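Local coordinates for protein Vng1086c (Halobacterium sp., PDB 2GF4), which is of unknown function but binds calcium and belongs to an uncharacterised protein family, UPF0058, at residues 1-7 with 46-52; 13-17 with 31-35. Residues are numbered along the deposited sequence.

Contact 1: residues 1-7 with 46-52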
loop_
_atom_site.group_PDB
_atom_site.type_symbol
_atom_site.label_atom_id
_atom_site.label_comp_id
_atom_site.label_asym_id
_atom_site.label_seq_id
_atom_site.Cartn_x
_atom_site.Cartn_y
_atom_site.Cartn_z
HETATM N N MSE A 1 -12.475 -8.884 -15.596
HETATM C CA MSE A 1 -13.566 -8.302 -14.766
HETATM C C MSE A 1 -14.449 -7.387 -15.614
HETATM O O MSE A 1 -13.977 -6.410 -16.186
HETATM C CB MSE A 1 -12.961 -7.527 -13.589
HETATM C CG MSE A 1 -13.967 -6.787 -12.724
HETATM SE SE MSE A 1 -13.204 -6.235 -11.030
HETATM C CE MSE A 1 -11.718 -5.203 -11.703
ATOM N N HIS A 2 -15.732 -7.717 -15.698
ATOM C CA HIS A 2 -16.675 -6.925 -16.489
ATOM C C HIS A 2 -16.948 -5.556 -15.876
ATOM O O HIS A 2 -16.641 -5.328 -14.706
ATOM C CB HIS A 2 -17.983 -7.693 -16.642
ATOM C CG HIS A 2 -17.841 -8.952 -17.436
ATOM N ND1 HIS A 2 -17.304 -8.970 -18.705
ATOM C CD2 HIS A 2 -18.128 -10.240 -17.128
ATOM C CE1 HIS A 2 -17.260 -10.216 -19.144
ATOM N NE2 HIS A 2 -17.755 -11.006 -18.206
ATOM N N LYS A 3 -17.519 -4.643 -16.659
ATOM C CA LYS A 3 -17.806 -3.320 -16.122
ATOM C C LYS A 3 -18.906 -3.386 -15.065
ATOM O O LYS A 3 -18.785 -2.758 -14.014
ATOM C CB LYS A 3 -18.184 -2.324 -17.223
ATOM C CG LYS A 3 -18.332 -0.908 -16.665
ATOM C CD LYS A 3 -18.377 0.185 -17.723
ATOM C CE LYS A 3 -18.462 1.553 -17.050
ATOM N NZ LYS A 3 -18.463 2.687 -18.014
ATOM N N ASP A 4 -19.979 -4.132 -15.327
ATOM C CA ASP A 4 -21.037 -4.256 -14.302
ATOM C C ASP A 4 -20.485 -4.878 -12.994
ATOM O O ASP A 4 -21.003 -4.575 -11.917
ATOM C CB ASP A 4 -22.163 -5.133 -14.823
ATOM C CG ASP A 4 -23.033 -4.413 -15.845
ATOM O OD1 ASP A 4 -22.750 -3.237 -16.162
ATOM O OD2 ASP A 4 -23.998 -5.013 -16.336
ATOM N N GLU A 5 -19.501 -5.777 -13.067
ATOM C CA GLU A 5 -18.947 -6.358 -11.833
ATOM C C GLU A 5 -18.142 -5.264 -11.125
ATOM O O GLU A 5 -18.217 -5.142 -9.909
ATOM C CB GLU A 5 -18.028 -7.539 -12.150
ATOM C CG GLU A 5 -18.772 -8.719 -12.777
ATOM C CD GLU A 5 -17.849 -9.795 -13.323
ATOM O OE1 GLU A 5 -16.780 -9.502 -13.911
ATOM O OE2 GLU A 5 -18.203 -10.984 -13.205
ATOM N N LEU A 6 -17.374 -4.468 -11.857
ATOM C CA LEU A 6 -16.585 -3.420 -11.220
ATOM C C LEU A 6 -17.470 -2.348 -10.580
ATOM O O LEU A 6 -17.119 -1.831 -9.514
ATOM C CB LEU A 6 -15.671 -2.827 -12.273
ATOM C CG LEU A 6 -14.661 -1.737 -11.905
ATOM C CD1 LEU A 6 -13.660 -2.197 -10.882
ATOM C CD2 LEU A 6 -13.963 -1.367 -13.162
ATOM N N LEU A 7 -18.587 -1.992 -11.221
ATOM C CA LEU A 7 -19.490 -0.989 -10.642
ATOM C C LEU A 7 -20.041 -1.541 -9.327
ATOM O O LEU A 7 -20.093 -0.810 -8.333
ATOM C CB LEU A 7 -20.647 -0.669 -11.611
ATOM C CG LEU A 7 -20.164 0.095 -12.882
ATOM C CD1 LEU A 7 -21.313 0.227 -13.835
ATOM C CD2 LEU A 7 -19.611 1.481 -12.570
ATOM N N LYS A 46 -18.604 6.593 -16.540
ATOM C CA LYS A 46 -17.167 6.827 -16.522
ATOM C C LYS A 46 -16.439 5.499 -16.817
ATOM O O LYS A 46 -17.026 4.402 -16.704
ATOM C CB LYS A 46 -16.752 7.405 -15.186
ATOM C CG LYS A 46 -17.139 8.852 -15.058
ATOM C CD LYS A 46 -16.795 9.332 -13.674
ATOM C CE LYS A 46 -17.118 10.784 -13.610
ATOM N NZ LYS A 46 -16.492 11.401 -12.448
ATOM N N SER A 47 -15.178 5.595 -17.180
ATOM C CA SER A 47 -14.398 4.427 -17.580
ATOM C C SER A 47 -14.119 3.307 -16.581
ATOM O O SER A 47 -14.210 3.503 -15.367
ATOM C CB SER A 47 -13.062 4.910 -18.183
ATOM O OG SER A 47 -12.104 5.298 -17.182
ATOM N N LYS A 48 -13.867 2.112 -17.104
ATOM C CA LYS A 48 -13.497 0.976 -16.264
ATOM C C LYS A 48 -12.261 1.410 -15.469
ATOM O O LYS A 48 -12.134 1.078 -14.292
ATOM C CB LYS A 48 -13.090 -0.194 -17.132
ATOM C CG LYS A 48 -14.173 -1.201 -17.313
ATOM C CD LYS A 48 -13.611 -2.331 -18.156
ATOM C CE LYS A 48 -13.981 -3.689 -17.570
ATOM N NZ LYS A 48 -12.914 -4.742 -17.660
ATOM N N SER A 49 -11.344 2.142 -16.105
ATOM C CA SER A 49 -10.117 2.584 -15.443
ATOM C C SER A 49 -10.361 3.542 -14.284
ATOM O O SER A 49 -9.656 3.470 -13.270
ATOM C CB SER A 49 -9.217 3.232 -16.480
ATOM O OG SER A 49 -8.141 3.909 -15.849
ATOM N N GLU A 50 -11.334 4.444 -14.436
ATOM C CA GLU A 50 -11.657 5.373 -13.363
ATOM C C GLU A 50 -12.279 4.565 -12.218
ATOM O O GLU A 50 -12.007 4.854 -11.059
ATOM C CB GLU A 50 -12.647 6.430 -13.875
ATOM C CG GLU A 50 -11.961 7.388 -14.859
ATOM C CD GLU A 50 -12.892 8.362 -15.548
ATOM O OE1 GLU A 50 -13.667 7.952 -16.440
ATOM O OE2 GLU A 50 -12.860 9.559 -15.225
ATOM N N HIS A 51 -13.084 3.545 -12.517
ATOM C CA HIS A 51 -13.691 2.781 -11.432
ATOM C C HIS A 51 -12.701 1.904 -10.709
ATOM O O HIS A 51 -12.825 1.731 -9.495
ATOM C CB HIS A 51 -14.873 2.018 -11.973
ATOM C CG HIS A 51 -16.086 2.897 -12.109
ATOM N ND1 HIS A 51 -16.811 3.331 -11.020
ATOM C CD2 HIS A 51 -16.658 3.469 -13.193
ATOM C CE1 HIS A 51 -17.770 4.132 -11.429
ATOM N NE2 HIS A 51 -17.704 4.226 -12.739
ATOM N N LYS A 52 -11.728 1.357 -11.437
ATOM C CA LYS A 52 -10.670 0.544 -10.827
ATOM C C LYS A 52 -9.883 1.446 -9.894
ATOM O O LYS A 52 -9.548 1.036 -8.791
ATOM C CB LYS A 52 -9.709 0.041 -11.882
ATOM C CG LYS A 52 -10.278 -1.111 -12.635
ATOM C CD LYS A 52 -9.185 -1.791 -13.395
ATOM C CE LYS A 52 -9.571 -1.818 -14.838
ATOM N NZ LYS A 52 -8.381 -1.836 -15.713
#

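Contact 2: residues 13-17 with 31-35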
loop_
_atom_site.group_PDB
_atom_site.type_symbol
_atom_site.label_atom_id
_atom_site.label_comp_id
_atom_site.label_asym_id
_atom_site.label_seq_id
_atom_site.Cartn_x
_atom_site.Cartn_y
_atom_site.Cartn_z
HETATM N N MSE A 13 -17.810 -1.235 -1.877
HETATM C CA MSE A 13 -16.711 -0.611 -1.143
HETATM C C MSE A 13 -17.190 0.716 -0.588
HETATM O O MSE A 13 -16.641 1.183 0.419
HETATM C CB MSE A 13 -15.521 -0.393 -2.060
HETATM C CG MSE A 13 -14.748 -1.708 -2.247
HETATM SE SE MSE A 13 -14.026 -2.433 -0.478
HETATM C CE MSE A 13 -12.628 -1.017 0.084
ATOM N N VAL A 14 -18.174 1.347 -1.226
ATOM C CA VAL A 14 -18.670 2.601 -0.680
ATOM C C VAL A 14 -19.530 2.228 0.531
ATOM O O VAL A 14 -19.550 2.985 1.520
ATOM C CB VAL A 14 -19.404 3.367 -1.744
ATOM C CG1 VAL A 14 -20.218 4.428 -1.121
ATOM C CG2 VAL A 14 -18.366 4.003 -2.637
ATOM N N ASN A 15 -20.230 1.086 0.483
ATOM C CA ASN A 15 -20.965 0.652 1.679
ATOM C C ASN A 15 -19.927 0.425 2.799
ATOM O O ASN A 15 -20.213 0.784 3.936
ATOM C CB ASN A 15 -21.727 -0.633 1.415
ATOM C CG ASN A 15 -22.957 -0.399 0.561
ATOM O OD1 ASN A 15 -23.595 -1.330 0.108
ATOM N ND2 ASN A 15 -23.290 0.881 0.340
ATOM N N ILE A 16 -18.742 -0.147 2.522
ATOM C CA ILE A 16 -17.731 -0.352 3.575
ATOM C C ILE A 16 -17.337 1.027 4.153
ATOM O O ILE A 16 -17.339 1.211 5.378
ATOM C CB ILE A 16 -16.489 -1.058 2.976
ATOM C CG1 ILE A 16 -16.835 -2.488 2.549
ATOM C CG2 ILE A 16 -15.407 -1.094 3.977
ATOM C CD1 ILE A 16 -16.997 -3.392 3.632
ATOM N N LYS A 17 -16.995 1.983 3.285
ATOM C CA LYS A 17 -16.627 3.325 3.712
ATOM C C LYS A 17 -17.662 3.944 4.628
ATOM O O LYS A 17 -17.293 4.507 5.655
ATOM C CB LYS A 17 -16.499 4.222 2.509
ATOM C CG LYS A 17 -16.320 5.623 2.960
ATOM C CD LYS A 17 -15.555 6.379 1.980
ATOM C CE LYS A 17 -16.472 6.891 0.968
ATOM N NZ LYS A 17 -17.491 7.760 1.557
ATOM N N PHE A 31 -10.673 8.789 3.896
ATOM C CA PHE A 31 -10.843 8.582 2.479
ATOM C C PHE A 31 -10.679 9.836 1.682
ATOM O O PHE A 31 -11.257 9.946 0.598
ATOM C CB PHE A 31 -12.203 7.949 2.241
ATOM C CG PHE A 31 -12.356 6.642 2.934
ATOM C CD1 PHE A 31 -12.893 6.568 4.201
ATOM C CD2 PHE A 31 -11.946 5.477 2.320
ATOM C CE1 PHE A 31 -13.014 5.366 4.828
ATOM C CE2 PHE A 31 -12.071 4.283 2.959
ATOM C CZ PHE A 31 -12.605 4.229 4.206
ATOM N N ALA A 32 -9.866 10.754 2.141
ATOM C CA ALA A 32 -9.765 11.976 1.378
ATOM C C ALA A 32 -9.183 11.843 -0.000
ATOM O O ALA A 32 -9.526 12.653 -0.861
ATOM C CB ALA A 32 -9.048 12.963 2.139
ATOM N N ALA A 33 -8.341 10.850 -0.249
ATOM C CA ALA A 33 -7.846 10.703 -1.608
ATOM C C ALA A 33 -8.951 10.172 -2.528
ATOM O O ALA A 33 -9.011 10.596 -3.685
ATOM C CB ALA A 33 -6.747 9.796 -1.619
ATOM N N TYR A 34 -9.789 9.240 -2.065
ATOM C CA TYR A 34 -10.871 8.756 -2.913
ATOM C C TYR A 34 -11.772 9.943 -3.273
ATOM O O TYR A 34 -12.159 10.045 -4.426
ATOM C CB TYR A 34 -11.684 7.702 -2.176
ATOM C CG TYR A 34 -13.009 7.397 -2.806
ATOM C CD1 TYR A 34 -13.105 6.539 -3.896
ATOM C CD2 TYR A 34 -14.174 7.930 -2.276
ATOM C CE1 TYR A 34 -14.315 6.223 -4.422
ATOM C CE2 TYR A 34 -15.383 7.625 -2.803
ATOM C CZ TYR A 34 -15.437 6.768 -3.866
ATOM O OH TYR A 34 -16.643 6.469 -4.418
ATOM N N GLU A 35 -12.092 10.836 -2.334
ATOM C CA GLU A 35 -12.973 11.957 -2.673
ATOM C C GLU A 35 -12.342 12.909 -3.688
ATOM O O GLU A 35 -13.068 13.525 -4.461
ATOM C CB GLU A 35 -13.370 12.693 -1.401
ATOM C CG GLU A 35 -13.967 11.776 -0.329
ATOM C CD GLU A 35 -15.401 11.407 -0.604
ATOM O OE1 GLU A 35 -16.016 12.051 -1.476
ATOM O OE2 GLU A 35 -15.957 10.490 0.046
#

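Contact 1: residues 1-7 with 46-52
K46 comes just ahead of helix 48-71. K46 O accepts a hydrogen bond from K3 NZ at 2.6 Å, and the same ammonium group also reaches V44 O. S47 is the N-cap of that helix. S47 OG accepts from E50 N at 3.0 Å and E50 OE1 accepts from S47 N at 2.9 Å, which makes a capping box. K48 runs its side chain across the start of helix 3-21, and K48 CE lies 3.8 Å from K3 N. K48 NZ ends on M1 O in a very short hydrogen bond of 2.5 Å. L6 is the apolar centre. L6 CD2 sits 3.3 Å from K48 O, 3.7 Å from H51 CB and 3.7 Å from K52 CG. H51 offers a ring face to L7, and L7 CD2 lies 3.4 Å from the H51 ring centroid in a CH-pi contact. The imidazole also hydrogen bonds to H10 and to H43 O. K52 packs its aliphatic part on L6 and M1, a selenomethionine. Its NZ forms salt bridges with D69 and E70 of a second subunit. Segments 3-7 and 48-52 run roughly parallel, with 28° between their axes and a closest approach of 10.0 Å. The chemistry is therefore reciprocal: each segment sends a lysine to a backbone carbonyl near the other's helix start, so the helix beginnings are joined by polar bonds alongside an apolar contact of L6 and L7 with H51 and the aliphatic part of K52.

Contact 2: residues 13-17 with 31-35
This is a buried contact, built mainly from side chains, between the middle of helix 3-21 and the start of the short helix 32-37. K17 is its centre. Its CA-to-CB bond points toward the other segment, and its aliphatic part lies over the F31 ring. K17 CD is 3.6 Å from the F31 ring centroid and 22° off the normal, a CH-pi contact over the face. K17 CE also reaches Y34 CE2 at 4.0 Å. The chain then bends, and K17 NZ meets E35 OE2 at 3.5 Å in a salt bridge whose hydrogen bond is weak. The fold here is all helical. F31 is the N-cap residue of helix 32-37, and F31 and Y34 also pack on helix 48-71, so the two aromatic residues join three helices. V14 lies one turn before K17. V14 CG2 is 3.5 Å from Y34 OH, and both side chains touch P41. The Y34 hydroxyl hydrogen bonds to H10, one turn earlier on helix 3-21. The calcium ion held by D38 and E40 is close by: the E35 side chain is about 4 Å from it, nearest atoms, while K17 NZ approaches the same carboxylate from helix 3-21.

From the N terminus, helix 3-21 supplies the first segment of both contacts. The chain then turns back, and contact 2 closes the inner loop when residues 31-35 meet 13-17. The chain then continues through helix 32-37 and past the calcium-binding residues D38 and E40. Contact 1 closes the outer loop when 46-52 return to 1-7, so contact 2 is nested inside it. The centres of the two contacts lie about 16 Å apart and the contacts do not touch. Contact 1 ties the start of helix 3-21 to the start of helix 48-71. Contact 2 ties the middle of helix 3-21 to helix 32-37. H10, between the two first segments, bonds to H51 and Y34 and so bridges them.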